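Local coordinates for protein N-terminal acetyltransferase B complex subunit MDM20 (Candida albicans, PDB 5K04) that probably serves as the non-catalytic auxiliary subunit of the NatB complex, which acetylates the N-termini of proteins, at residues Leu422-Asn425 / Asp426-Phe429; Gly523-Gly526 / Tyr527-Tyr530; Val608-Asn611 / Leu612-Lys615. All blocks are in the same frame, centred on the assembly; numbering follows the deposited sequence.

Contact 1 of 3, residues Leu422-Asn425 / Asp426-Phe429; sequences LNTN and DLIF
Thr424, Asn425 and Asp426 carry most of a beta turn that Leu427 completes, with Asn425 and Asp426 at its two corners. The corner backbone angles are close to type I. The turn lies in the loop that leads from helix 409-419 into helix 429-434. Its closing bond, from Leu427 N to Thr424 O, is weak at 3.3 Å. Thr424 is also the centre of an inverse gamma turn, with a weak bond from Asn425 N to Asn423 O. The two turns overlap at Thr424 and Asn425.

Asn425 joins the turn through its backbone, and Thr451 touches its side chain. Asp426 is partly exposed, and its carboxylate leads away from the turn. Cys742 of helix 729-747 touches Asp426, and Ser738 of that helix touches both Thr424 and Asp426.

Thr424 meets Leu427 by its side chain as well. The Leu427 side chain runs over the Thr424 carbonyl, with CB 3.8 Å from Thr424 O. A chi1 of -53° carries the Leu427 branch back to Thr424. There CD1 lies 3.9 Å from Thr424 CB. Tyr419 of helix 409-419 touches both residues.

A water then joins the turn to the next helix. It donates to Asn425 O at 2.7 Å and accepts from Phe429 N at 3.0 Å, and so fills the place of a direct i to i+4 bond.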
ATOM      1  N   LEU A 422      23.395  -9.162   4.359  1.00 44.74           N
ATOM      2  CA  LEU A 422      24.808  -8.845   4.444  1.00 44.23           C
ATOM      3  C   LEU A 422      24.972  -7.373   4.806  1.00 41.96           C
ATOM      4  O   LEU A 422      23.992  -6.627   4.925  1.00 24.87           O
ATOM      5  CB  LEU A 422      25.511  -9.151   3.119  1.00 39.18           C
ATOM      6  CG  LEU A 422      25.371 -10.580   2.602  1.00 47.15           C
ATOM      7  CD1 LEU A 422      25.972 -10.694   1.185  1.00 42.35           C
ATOM      8  CD2 LEU A 422      26.003 -11.595   3.569  1.00 38.58           C
ATOM      9  N   ASN A 423      26.234  -6.974   4.997  1.00 36.09           N
ATOM     10  CA  ASN A 423      26.600  -5.585   5.218  1.00 39.60           C
ATOM     11  C   ASN A 423      26.854  -4.840   3.911  1.00 41.54           C
ATOM     12  O   ASN A 423      27.473  -3.768   3.919  1.00 36.42           O
ATOM     13  CB  ASN A 423      27.817  -5.511   6.143  1.00 40.18           C
ATOM     14  CG  ASN A 423      27.527  -6.087   7.509  1.00 40.12           C
ATOM     15  OD1 ASN A 423      26.605  -5.648   8.211  1.00 30.62           O
ATOM     16  ND2 ASN A 423      28.298  -7.087   7.889  1.00 45.50           N
ATOM     17  N   THR A 424      26.369  -5.391   2.794  1.00 46.17           N
ATOM     18  CA  THR A 424      26.462  -4.790   1.467  1.00 43.76           C
ATOM     19  C   THR A 424      25.331  -3.776   1.248  1.00 44.58           C
ATOM     20  O   THR A 424      24.572  -3.831   0.279  1.00 30.66           O
ATOM     21  CB  THR A 424      26.413  -5.893   0.419  1.00 41.91           C
ATOM     22  OG1 THR A 424      25.230  -6.679   0.624  1.00 37.02           O
ATOM     23  CG2 THR A 424      27.613  -6.796   0.546  1.00 42.27           C
ATOM     24  N   ASN A 425      25.228  -2.822   2.177  1.00 47.52           N
ATOM     25  CA  ASN A 425      24.072  -1.928   2.214  1.00 46.63           C
ATOM     26  C   ASN A 425      24.082  -0.925   1.065  1.00 45.34           C
ATOM     27  O   ASN A 425      23.052  -0.302   0.778  1.00 36.67           O
ATOM     28  CB  ASN A 425      24.058  -1.235   3.569  1.00 44.30           C
ATOM     29  CG  ASN A 425      24.291  -2.213   4.718  1.00 44.26           C
ATOM     30  OD1 ASN A 425      23.713  -3.308   4.759  1.00 32.85           O
ATOM     31  ND2 ASN A 425      25.171  -1.836   5.635  1.00 43.78           N
ATOM     32  N   ASP A 426      25.224  -0.844   0.389  1.00 50.10           N
ATOM     33  CA  ASP A 426      25.503   0.012  -0.757  1.00 51.26           C
ATOM     34  C   ASP A 426      24.624  -0.310  -1.969  1.00 43.32           C
ATOM     35  O   ASP A 426      24.395   0.560  -2.810  1.00 32.46           O
ATOM     36  CB  ASP A 426      26.989  -0.221  -1.103  1.00 44.28           C
ATOM     37  CG  ASP A 426      27.693   0.991  -1.508  1.00 53.27           C
ATOM     38  OD1 ASP A 426      27.201   1.688  -2.414  1.00 71.29           O
ATOM     39  OD2 ASP A 426      28.768   1.246  -0.930  1.00 58.25           O
ATOM     40  N   LEU A 427      24.155  -1.559  -2.089  1.00 46.52           N
ATOM     41  CA  LEU A 427      23.835  -2.173  -3.375  1.00 50.54           C
ATOM     42  C   LEU A 427      22.347  -2.407  -3.598  1.00 46.59           C
ATOM     43  O   LEU A 427      21.963  -2.958  -4.640  1.00 25.66           O
ATOM     44  CB  LEU A 427      24.575  -3.512  -3.512  1.00 51.79           C
ATOM     45  CG  LEU A 427      26.087  -3.498  -3.276  1.00 51.72           C
ATOM     46  CD1 LEU A 427      26.661  -4.912  -3.398  1.00 47.26           C
ATOM     47  CD2 LEU A 427      26.794  -2.513  -4.232  1.00 38.41           C
ATOM     48  N   ILE A 428      21.501  -2.016  -2.656  1.00 45.23           N
ATOM     49  CA  ILE A 428      20.071  -2.278  -2.772  1.00 49.45           C
ATOM     50  C   ILE A 428      19.354  -1.175  -3.554  1.00 47.31           C
ATOM     51  O   ILE A 428      18.557  -1.456  -4.454  1.00 40.69           O
ATOM     52  CB  ILE A 428      19.494  -2.463  -1.354  1.00 45.95           C
ATOM     53  CG1 ILE A 428      20.131  -3.701  -0.686  1.00 40.42           C
ATOM     54  CG2 ILE A 428      17.989  -2.512  -1.387  1.00 38.55           C
ATOM     55  CD1 ILE A 428      19.629  -3.971   0.727  1.00 41.95           C
ATOM     56  N   PHE A 429      19.642   0.091  -3.234  1.00 43.43           N
ATOM     57  CA  PHE A 429      18.988   1.219  -3.898  1.00 38.52           C
ATOM     58  C   PHE A 429      19.060   1.180  -5.418  1.00 33.88           C
ATOM     59  O   PHE A 429      18.060   1.545  -6.063  1.00 28.72           O
ATOM     60  CB  PHE A 429      19.592   2.541  -3.387  1.00 35.15           C
ATOM     61  CG  PHE A 429      18.699   3.276  -2.438  1.00 41.16           C
ATOM     62  CD1 PHE A 429      17.480   3.787  -2.866  1.00 35.00           C
ATOM     63  CD2 PHE A 429      19.068   3.455  -1.109  1.00 42.67           C
ATOM     64  CE1 PHE A 429      16.638   4.460  -1.978  1.00 42.83           C
ATOM     65  CE2 PHE A 429      18.244   4.135  -0.216  1.00 37.61           C
ATOM     66  CZ  PHE A 429      17.029   4.639  -0.650  1.00 45.09           C
TER
HETATM   67  O   HOH W   1      21.613   0.942  -1.187  1.00 19.03           O

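Contact 2 of 3, residues Gly523-Gly526 / Tyr527-Tyr530; sequences GTDG and YLNY
Asp525 and Leu528 meet in the first turn of helix 525-537, a local contact at a helix start. The first turn is only weakly bonded. Asp525 O lies 3.7 Å from Asn529 N, long for an i to i+4 pair. Thr524 O is farther still from its own i+4 partner, 4.2 Å from Leu528 N. Within the next turn, Tyr530 N makes a weak bond to Tyr527 O.

The side-chain contacts are van der Waals. Asp525 and Leu528 lie side by side and point the same way. With chi1 at 179° and chi2 at 83°, Leu528 brings CD2 alongside the Asp525 carboxylate, 4.2 Å from Asp525 OD1. Leu528 CB lies 3.9 Å from Asp525 O. The carboxylate of Asp525 sits at the N-terminal end of the helix, where its negative charge is probably favoured by the helix dipole.

The base of the Tyr527 ring, CG, lies obliquely 4.1 Å from Gly526 C, a consequence of their adjacency. The rest of the side chain meets Leu459 and Ser519.

The polar end of Tyr527 looks elsewhere: its OH is hydrogen-bonded to Asp460 OD1 of helix 456-485. Leu459 of that helix also touches Thr524. Leu528 packs on Leu516 and Thr520 of the preceding helix 506-521, with which helix 525-537 probably forms a helical hairpin, consistent with the TPR-like family.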
ATOM      1  N   GLY A 523      25.792  15.358   9.325  1.00 73.29           N
ATOM      2  CA  GLY A 523      25.549  16.508  10.177  1.00 70.44           C
ATOM      3  C   GLY A 523      24.461  17.434   9.679  1.00 62.74           C
ATOM      4  O   GLY A 523      24.463  18.624  10.002  1.00 56.31           O
ATOM      5  N   THR A 524      23.509  16.893   8.917  1.00 68.48           N
ATOM      6  CA  THR A 524      22.611  17.698   8.085  1.00 67.91           C
ATOM      7  C   THR A 524      21.356  18.061   8.870  1.00 64.14           C
ATOM      8  O   THR A 524      20.389  17.296   8.914  1.00 68.03           O
ATOM      9  CB  THR A 524      22.263  16.938   6.812  1.00 65.93           C
ATOM     10  OG1 THR A 524      21.350  15.884   7.129  1.00 64.06           O
ATOM     11  CG2 THR A 524      23.522  16.324   6.219  1.00 64.11           C
ATOM     12  N   ASP A 525      21.364  19.245   9.472  1.00 73.10           N
ATOM     13  CA  ASP A 525      20.238  19.732  10.261  1.00 82.40           C
ATOM     14  C   ASP A 525      19.155  20.380   9.408  1.00 74.82           C
ATOM     15  O   ASP A 525      18.109  20.756   9.954  1.00 60.65           O
ATOM     16  CB  ASP A 525      20.719  20.734  11.323  1.00 90.00           C
ATOM     17  CG  ASP A 525      21.492  20.068  12.458  1.00 91.12           C
ATOM     18  OD1 ASP A 525      21.753  18.847  12.390  1.00 88.61           O
ATOM     19  OD2 ASP A 525      21.832  20.776  13.429  1.00 92.42           O
ATOM     20  N   GLY A 526      19.378  20.518   8.095  1.00 72.83           N
ATOM     21  CA  GLY A 526      18.356  21.104   7.240  1.00 67.59           C
ATOM     22  C   GLY A 526      17.042  20.351   7.312  1.00 66.03           C
ATOM     23  O   GLY A 526      15.972  20.949   7.453  1.00 67.59           O
ATOM     24  N   TYR A 527      17.109  19.023   7.253  1.00 63.55           N
ATOM     25  CA  TYR A 527      15.902  18.205   7.271  1.00 66.61           C
ATOM     26  C   TYR A 527      15.392  17.957   8.683  1.00 65.14           C
ATOM     27  O   TYR A 527      14.181  17.783   8.880  1.00 53.17           O
ATOM     28  CB  TYR A 527      16.169  16.861   6.591  1.00 63.22           C
ATOM     29  CG  TYR A 527      16.497  16.945   5.117  1.00 61.14           C
ATOM     30  CD1 TYR A 527      15.728  17.722   4.242  1.00 70.49           C
ATOM     31  CD2 TYR A 527      17.578  16.240   4.599  1.00 54.38           C
ATOM     32  CE1 TYR A 527      16.036  17.784   2.883  1.00 77.38           C
ATOM     33  CE2 TYR A 527      17.899  16.296   3.252  1.00 63.67           C
ATOM     34  CZ  TYR A 527      17.130  17.063   2.397  1.00 77.67           C
ATOM     35  OH  TYR A 527      17.464  17.102   1.059  1.00 80.14           O
ATOM     36  N   LEU A 528      16.293  17.937   9.666  1.00 69.77           N
ATOM     37  CA  LEU A 528      15.935  17.505  11.014  1.00 65.66           C
ATOM     38  C   LEU A 528      14.813  18.354  11.606  1.00 63.83           C
ATOM     39  O   LEU A 528      13.893  17.824  12.237  1.00 56.94           O
ATOM     40  CB  LEU A 528      17.177  17.549  11.900  1.00 67.63           C
ATOM     41  CG  LEU A 528      17.025  17.159  13.368  1.00 74.09           C
ATOM     42  CD1 LEU A 528      17.087  15.648  13.537  1.00 76.05           C
ATOM     43  CD2 LEU A 528      18.099  17.840  14.186  1.00 72.76           C
ATOM     44  N   ASN A 529      14.867  19.675  11.403  1.00 70.65           N
ATOM     45  CA  ASN A 529      13.898  20.586  12.014  1.00 68.84           C
ATOM     46  C   ASN A 529      12.490  20.403  11.451  1.00 64.62           C
ATOM     47  O   ASN A 529      11.503  20.670  12.144  1.00 54.69           O
ATOM     48  CB  ASN A 529      14.366  22.028  11.809  1.00 80.49           C
ATOM     49  CG  ASN A 529      13.448  23.052  12.463  1.00 88.70           C
ATOM     50  OD1 ASN A 529      12.371  23.370  11.947  1.00 82.87           O
ATOM     51  ND2 ASN A 529      13.887  23.595  13.597  1.00 94.75           N
ATOM     52  N   TYR A 530      12.375  19.985  10.191  1.00 70.06           N
ATOM     53  CA  TYR A 530      11.057  19.753   9.615  1.00 61.60           C
ATOM     54  C   TYR A 530      10.413  18.503  10.203  1.00 51.61           C
ATOM     55  O   TYR A 530       9.200  18.477  10.450  1.00 32.22           O
ATOM     56  CB  TYR A 530      11.164  19.636   8.090  1.00 56.26           C
ATOM     57  CG  TYR A 530       9.865  19.256   7.406  1.00 55.89           C
ATOM     58  CD1 TYR A 530       9.495  17.917   7.244  1.00 51.21           C
ATOM     59  CD2 TYR A 530       9.011  20.228   6.915  1.00 48.11           C
ATOM     60  CE1 TYR A 530       8.308  17.572   6.624  1.00 50.03           C
ATOM     61  CE2 TYR A 530       7.825  19.884   6.280  1.00 50.26           C
ATOM     62  CZ  TYR A 530       7.481  18.561   6.140  1.00 50.58           C
ATOM     63  OH  TYR A 530       6.300  18.227   5.528  1.00 52.15           O
TER

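Contact 3 of 3, residues Val608-Asn611 / Leu612-Lys615; sequences VFDN and LLYK
Asp610 lies alongside Leu613 and Tyr614 in the opening turns of helix 608-625, all three side chains pointing the same way. Asp610 OD1 is 4.0 Å from Leu613 CD2. The carboxylate and the Tyr614 ring are turned 45° against each other. A water spans their polar ends: it donates to Asp610 OD1 at 3.1 Å and is hydrogen-bonded to Tyr614 OH at 2.9 Å. With chi1 at -70° the ring of Tyr614 swings beside its own backbone N and back over the preceding turn. It makes a tight, oblique approach to the Asp610 carbonyl oxygen, with Tyr614 CD2 3.0 Å from Asp610 O. Leu613 CD2 covers one face of this ring, towards its rim.

Phe609 and Leu612 make a second, apolar pair. Phe609 CD1 stands 4.5 Å from Leu612 CD2, which approaches the ring obliquely.

The backbone is regular, with four successive i to i+4 bonds. The shortest runs from Leu613 N to Phe609 O, 2.8 Å.

Helix 571-584 covers Tyr614 through Ala573, Leu576 and Lys577. Helix 661-682 meets Phe609 and Leu613 through Asn665, Asn668 and Phe672. Leu649 of helix 646-649 touches Phe609 and Leu612.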
ATOM      1  N   VAL A 608      19.490  -9.198  22.324  1.00 46.82           N
ATOM      2  CA  VAL A 608      20.192  -8.746  23.525  1.00 36.36           C
ATOM      3  C   VAL A 608      20.666  -7.312  23.350  1.00 37.79           C
ATOM      4  O   VAL A 608      20.439  -6.454  24.213  1.00 29.14           O
ATOM      5  CB  VAL A 608      21.367  -9.680  23.865  1.00 39.71           C
ATOM      6  CG1 VAL A 608      22.017  -9.244  25.148  1.00 34.82           C
ATOM      7  CG2 VAL A 608      20.898 -11.127  23.991  1.00 43.88           C
ATOM      8  N   PHE A 609      21.289  -7.019  22.203  1.00 42.51           N
ATOM      9  CA  PHE A 609      21.862  -5.692  22.020  1.00 38.91           C
ATOM     10  C   PHE A 609      20.786  -4.619  21.970  1.00 36.61           C
ATOM     11  O   PHE A 609      20.935  -3.553  22.580  1.00 26.69           O
ATOM     12  CB  PHE A 609      22.723  -5.611  20.766  1.00 36.35           C
ATOM     13  CG  PHE A 609      23.263  -4.232  20.536  1.00 43.02           C
ATOM     14  CD1 PHE A 609      24.177  -3.679  21.435  1.00 38.57           C
ATOM     15  CD2 PHE A 609      22.839  -3.465  19.463  1.00 41.28           C
ATOM     16  CE1 PHE A 609      24.669  -2.405  21.256  1.00 36.60           C
ATOM     17  CE2 PHE A 609      23.342  -2.175  19.272  1.00 37.18           C
ATOM     18  CZ  PHE A 609      24.253  -1.649  20.173  1.00 39.00           C
ATOM     19  N   ASP A 610      19.698  -4.877  21.237  1.00 44.33           N
ATOM     20  CA  ASP A 610      18.625  -3.893  21.151  1.00 44.93           C
ATOM     21  C   ASP A 610      17.973  -3.653  22.508  1.00 37.52           C
ATOM     22  O   ASP A 610      17.590  -2.521  22.809  1.00 25.99           O
ATOM     23  CB  ASP A 610      17.586  -4.318  20.111  1.00 41.07           C
ATOM     24  CG  ASP A 610      17.919  -3.802  18.705  1.00 44.58           C
ATOM     25  OD1 ASP A 610      18.715  -2.843  18.583  1.00 38.37           O
ATOM     26  OD2 ASP A 610      17.379  -4.354  17.720  1.00 39.70           O
ATOM     27  N   ASN A 611      17.858  -4.688  23.350  1.00 45.13           N
ATOM     28  CA  ASN A 611      17.344  -4.468  24.704  1.00 47.70           C
ATOM     29  C   ASN A 611      18.264  -3.540  25.498  1.00 45.27           C
ATOM     30  O   ASN A 611      17.790  -2.673  26.237  1.00 27.73           O
ATOM     31  CB  ASN A 611      17.146  -5.808  25.427  1.00 39.04           C
ATOM     32  CG  ASN A 611      15.732  -6.395  25.206  1.00 47.83           C
ATOM     33  OD1 ASN A 611      14.748  -5.657  25.056  1.00 34.49           O
ATOM     34  ND2 ASN A 611      15.639  -7.715  25.178  1.00 49.66           N
ATOM     35  N   LEU A 612      19.588  -3.690  25.338  1.00 42.66           N
ATOM     36  CA  LEU A 612      20.521  -2.792  26.008  1.00 40.64           C
ATOM     37  C   LEU A 612      20.454  -1.382  25.426  1.00 40.22           C
ATOM     38  O   LEU A 612      20.433  -0.396  26.169  1.00 28.34           O
ATOM     39  CB  LEU A 612      21.935  -3.351  25.897  1.00 44.35           C
ATOM     40  CG  LEU A 612      23.109  -2.465  26.326  1.00 47.18           C
ATOM     41  CD1 LEU A 612      23.114  -2.287  27.830  1.00 44.71           C
ATOM     42  CD2 LEU A 612      24.424  -3.085  25.852  1.00 44.42           C
ATOM     43  N   LEU A 613      20.410  -1.275  24.097  1.00 44.01           N
ATOM     44  CA  LEU A 613      20.356   0.024  23.431  1.00 42.52           C
ATOM     45  C   LEU A 613      19.222   0.887  23.975  1.00 42.16           C
ATOM     46  O   LEU A 613      19.417   2.072  24.283  1.00 28.82           O
ATOM     47  CB  LEU A 613      20.192  -0.180  21.917  1.00 38.78           C
ATOM     48  CG  LEU A 613      20.191   1.103  21.052  1.00 45.53           C
ATOM     49  CD1 LEU A 613      21.538   1.831  21.128  1.00 36.76           C
ATOM     50  CD2 LEU A 613      19.805   0.825  19.592  1.00 39.26           C
ATOM     51  N   TYR A 614      18.021   0.310  24.085  1.00 37.39           N
ATOM     52  CA  TYR A 614      16.860   1.114  24.438  1.00 38.92           C
ATOM     53  C   TYR A 614      16.775   1.361  25.932  1.00 39.68           C
ATOM     54  O   TYR A 614      16.191   2.364  26.351  1.00 27.91           O
ATOM     55  CB  TYR A 614      15.591   0.467  23.874  1.00 38.77           C
ATOM     56  CG  TYR A 614      15.594   0.613  22.370  1.00 41.30           C
ATOM     57  CD1 TYR A 614      15.519   1.882  21.780  1.00 34.42           C
ATOM     58  CD2 TYR A 614      15.739  -0.495  21.535  1.00 37.64           C
ATOM     59  CE1 TYR A 614      15.578   2.041  20.396  1.00 37.46           C
ATOM     60  CE2 TYR A 614      15.792  -0.343  20.145  1.00 38.62           C
ATOM     61  CZ  TYR A 614      15.708   0.924  19.579  1.00 40.17           C
ATOM     62  OH  TYR A 614      15.758   1.059  18.205  1.00 25.25           O
ATOM     63  N   LYS A 615      17.370   0.477  26.737  1.00 47.01           N
ATOM     64  CA  LYS A 615      17.595   0.803  28.137  1.00 46.55           C
ATOM     65  C   LYS A 615      18.590   1.961  28.272  1.00 43.67           C
ATOM     66  O   LYS A 615      18.348   2.911  29.026  1.00 31.83           O
ATOM     67  CB  LYS A 615      18.076  -0.440  28.883  1.00 43.92           C
ATOM     68  CG  LYS A 615      18.277  -0.227  30.379  1.00 53.71           C
ATOM     69  CD  LYS A 615      18.518  -1.563  31.097  1.00 58.15           C
ATOM     70  CE  LYS A 615      18.894  -1.376  32.565  1.00 57.00           C
ATOM     71  NZ  LYS A 615      17.798  -0.827  33.400  1.00 68.18           N
TER
HETATM   72  O   HOH W   2      16.894  -1.181  16.687  1.00 30.57           O

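The three contacts follow in series along a mainly helical chain without strands. Contact 1 is a loop leading into a helix, contact 2 a loosely wound helix start and contact 3 a regular one. Their centres form a wide triangle: 24 Å from contact 1 to contact 2, 24 Å from contact 1 to contact 3, and 26 Å from contact 2 to contact 3. Nearest atoms stay about 12 to 15 Å apart, so none touches another. Helix 456-485 meets both contact 1 and contact 2. Helix 661-682 touches contact 3, and its Thr663 bonds Asn423 of contact 1. The other protein chain touches none of them, and the coenzyme A of the complex lies well away.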